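Local coordinates for Swi5-dependent recombination DNA repair protein 1 (Schizosaccharomyces pombe, PDB 3VIQ), which takes part in DNA recombination repair and meiotic chromosome segregation, working with Swi5 as an activator of Rad51-mediated strand exchange, at residues Gly71-Ser76 with Met97-Asn102. Sequence-based numbering, arbitrary orientation.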
ATOM      1  N   GLY A  71      -6.544 -23.888  26.800  1.00 77.51           N
ATOM      2  CA  GLY A  71      -7.556 -24.378  25.872  1.00 78.25           C
ATOM      3  C   GLY A  71      -7.200 -24.196  24.414  1.00 78.31           C
ATOM      4  O   GLY A  71      -7.841 -24.776  23.536  1.00 79.63           O
ATOM      5  N   GLY A  72      -6.178 -23.395  24.139  1.00 74.54           N
ATOM      6  CA  GLY A  72      -5.848 -23.073  22.764  1.00 71.63           C
ATOM      7  C   GLY A  72      -6.867 -22.100  22.209  1.00 68.58           C
ATOM      8  O   GLY A  72      -7.481 -21.323  22.978  1.00 64.13           O
ATOM      9  N   VAL A  73      -7.046 -22.179  20.888  1.00 66.22           N
ATOM     10  CA  VAL A  73      -7.938 -21.324  20.130  1.00 69.01           C
ATOM     11  C   VAL A  73      -9.325 -21.956  19.935  1.00 72.01           C
ATOM     12  O   VAL A  73      -9.413 -23.053  19.409  1.00 77.14           O
ATOM     13  CB  VAL A  73      -7.366 -21.068  18.686  1.00 68.99           C
ATOM     14  CG1 VAL A  73      -8.372 -20.308  17.828  1.00 68.64           C
ATOM     15  CG2 VAL A  73      -5.989 -20.337  18.713  1.00 65.95           C
ATOM     16  N   THR A  74     -10.394 -21.244  20.301  1.00 72.00           N
ATOM     17  CA  THR A  74     -11.766 -21.653  19.970  1.00 73.41           C
ATOM     18  C   THR A  74     -12.317 -21.040  18.661  1.00 71.95           C
ATOM     19  O   THR A  74     -12.402 -19.815  18.527  1.00 73.69           O
ATOM     20  CB  THR A  74     -12.740 -21.289  21.128  1.00 77.49           C
ATOM     21  OG1 THR A  74     -12.484 -22.131  22.266  1.00 81.23           O
ATOM     22  CG2 THR A  74     -14.198 -21.473  20.701  1.00 76.20           C
ATOM     23  N   GLN A  75     -12.709 -21.892  17.714  1.00 69.48           N
ATOM     24  CA  GLN A  75     -13.410 -21.460  16.502  1.00 68.69           C
ATOM     25  C   GLN A  75     -14.889 -21.703  16.695  1.00 69.61           C
ATOM     26  O   GLN A  75     -15.289 -22.800  17.107  1.00 68.95           O
ATOM     27  CB  GLN A  75     -12.929 -22.250  15.290  1.00 70.76           C
ATOM     28  CG  GLN A  75     -11.538 -21.901  14.855  1.00 70.35           C
ATOM     29  CD  GLN A  75     -10.953 -22.849  13.813  1.00 74.14           C
ATOM     30  OE1 GLN A  75     -11.382 -23.995  13.671  1.00 72.25           O
ATOM     31  NE2 GLN A  75      -9.930 -22.374  13.103  1.00 74.39           N
ATOM     32  N   SER A  76     -15.706 -20.696  16.398  1.00 66.75           N
ATOM     33  CA  SER A  76     -17.138 -20.752  16.687  1.00 66.27           C
ATOM     34  C   SER A  76     -18.018 -20.342  15.491  1.00 65.23           C
ATOM     35  O   SER A  76     -17.678 -19.421  14.761  1.00 69.31           O
ATOM     36  CB  SER A  76     -17.455 -19.845  17.879  1.00 68.19           C
ATOM     37  OG  SER A  76     -17.119 -20.455  19.115  1.00 70.92           O
ATOM     38  N   MET A  97       1.013 -19.084  13.303  1.00 58.92           N
ATOM     39  CA  MET A  97       1.697 -17.822  13.003  1.00 60.34           C
ATOM     40  C   MET A  97       0.740 -16.887  12.277  1.00 59.53           C
ATOM     41  O   MET A  97       0.801 -15.682  12.465  1.00 59.57           O
ATOM     42  CB  MET A  97       2.977 -18.037  12.169  1.00 59.82           C
ATOM     43  CG  MET A  97       3.747 -16.732  11.788  1.00 59.82           C
ATOM     44  SD  MET A  97       4.201 -15.636  13.173  1.00 59.62           S
ATOM     45  CE  MET A  97       5.733 -16.390  13.702  1.00 60.88           C
ATOM     46  N   SER A  98      -0.160 -17.453  11.480  1.00 60.00           N
ATOM     47  CA  SER A  98      -1.034 -16.657  10.632  1.00 61.06           C
ATOM     48  C   SER A  98      -2.119 -15.980  11.446  1.00 59.24           C
ATOM     49  O   SER A  98      -2.529 -14.880  11.132  1.00 57.12           O
ATOM     50  CB  SER A  98      -1.629 -17.548   9.537  1.00 63.39           C
ATOM     51  OG  SER A  98      -0.572 -18.187   8.826  1.00 64.96           O
ATOM     52  N   MET A  99      -2.595 -16.656  12.488  1.00 60.66           N
ATOM     53  CA  MET A  99      -3.517 -16.031  13.443  1.00 59.63           C
ATOM     54  C   MET A  99      -2.783 -14.912  14.174  1.00 57.46           C
ATOM     55  O   MET A  99      -3.337 -13.832  14.417  1.00 55.87           O
ATOM     56  CB  MET A  99      -4.033 -17.055  14.448  1.00 60.05           C
ATOM     57  CG  MET A  99      -4.999 -18.084  13.862  1.00 62.32           C
ATOM     58  SD  MET A  99      -5.113 -19.489  14.983  1.00 66.16           S
ATOM     59  CE  MET A  99      -6.071 -20.685  14.023  1.00 67.44           C
ATOM     60  N   PHE A 100      -1.535 -15.197  14.528  1.00 56.85           N
ATOM     61  CA  PHE A 100      -0.687 -14.203  15.150  1.00 56.48           C
ATOM     62  C   PHE A 100      -0.563 -12.999  14.259  1.00 52.93           C
ATOM     63  O   PHE A 100      -0.824 -11.886  14.683  1.00 53.31           O
ATOM     64  CB  PHE A 100       0.692 -14.782  15.463  1.00 56.69           C
ATOM     65  CG  PHE A 100       1.647 -13.771  15.955  1.00 56.41           C
ATOM     66  CD1 PHE A 100       1.684 -13.453  17.297  1.00 57.59           C
ATOM     67  CD2 PHE A 100       2.491 -13.102  15.069  1.00 55.60           C
ATOM     68  CE1 PHE A 100       2.560 -12.500  17.763  1.00 57.82           C
ATOM     69  CE2 PHE A 100       3.344 -12.165  15.515  1.00 55.89           C
ATOM     70  CZ  PHE A 100       3.391 -11.849  16.868  1.00 57.19           C
ATOM     71  N   LEU A 101      -0.185 -13.196  13.010  1.00 53.94           N
ATOM     72  CA  LEU A 101       0.030 -12.020  12.108  1.00 53.88           C
ATOM     73  C   LEU A 101      -1.279 -11.242  11.890  1.00 53.16           C
ATOM     74  O   LEU A 101      -1.296 -10.018  11.945  1.00 51.87           O
ATOM     75  CB  LEU A 101       0.611 -12.445  10.766  1.00 53.50           C
ATOM     76  CG  LEU A 101       2.032 -12.988  10.714  1.00 54.94           C
ATOM     77  CD1 LEU A 101       2.245 -13.645   9.315  1.00 55.57           C
ATOM     78  CD2 LEU A 101       3.092 -11.940  11.044  1.00 53.78           C
ATOM     79  N   ASN A 102      -2.375 -11.964  11.694  1.00 54.43           N
ATOM     80  CA  ASN A 102      -3.707 -11.353  11.643  1.00 58.15           C
ATOM     81  C   ASN A 102      -4.034 -10.546  12.930  1.00 58.57           C
ATOM     82  O   ASN A 102      -4.542  -9.430  12.890  1.00 53.11           O
ATOM     83  CB  ASN A 102      -4.762 -12.451  11.428  1.00 59.55           C
ATOM     84  CG  ASN A 102      -6.155 -11.894  11.184  1.00 60.16           C
ATOM     85  OD1 ASN A 102      -6.318 -10.860  10.544  1.00 63.97           O
ATOM     86  ND2 ASN A 102      -7.167 -12.602  11.655  1.00 61.38           N
TER
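Met99, which meets Val73 and Gln75, sits in a short helix with a backbone bond from Leu101 N to Met97 O of 2.7 Å. Asn102 N to Ser98 O, at 3.0 Å, continues the turn. Met99 lies on the turn these bonds build, its CB pointing toward the strand, and everything that passes between the two segments is van der Waals packing. The main touch is Val73 CG2 against Met99 SD, 3.9 Å apart, the two side chains slanting across each other. Met99 spans the gap because its chain runs almost straight beyond CG (chi2 162°, chi3 -172°), carrying sulfur and methyl far from the helix. A long, unbranched side chain suits this task, since the nearest CA atoms, those of Val73 and Met99, are still 9.6 Å apart. In Val73, CG1 lies opposite the backbone N (chi1 173°) and CG2 beside it. Branching at CB lets this one residue offer two methyls to the thioether, CG2 the nearer and CG1 4.4 Å from Met99 SD. Gln75, two residues on and on the same face, reaches over with its amide: NE2 comes to 4.3 Å from Met99 CE, while OE1 is turned from the methyl. About 102 Å² is buried, both sides summed, so this is a modest surface contact at which a polar amide can border a methyl. In this C-terminal domain, strand 73-78 pairs antiparallel with strand 88-93, and Val73 also touches Phe95 in the link to helix 97-103. Met99 thus joins the hairpin's base to that helix, whose Phe100 packs on Ala56, Phe60 and Met63 of helix 38-68 and on Met60 of the Swi5 chain.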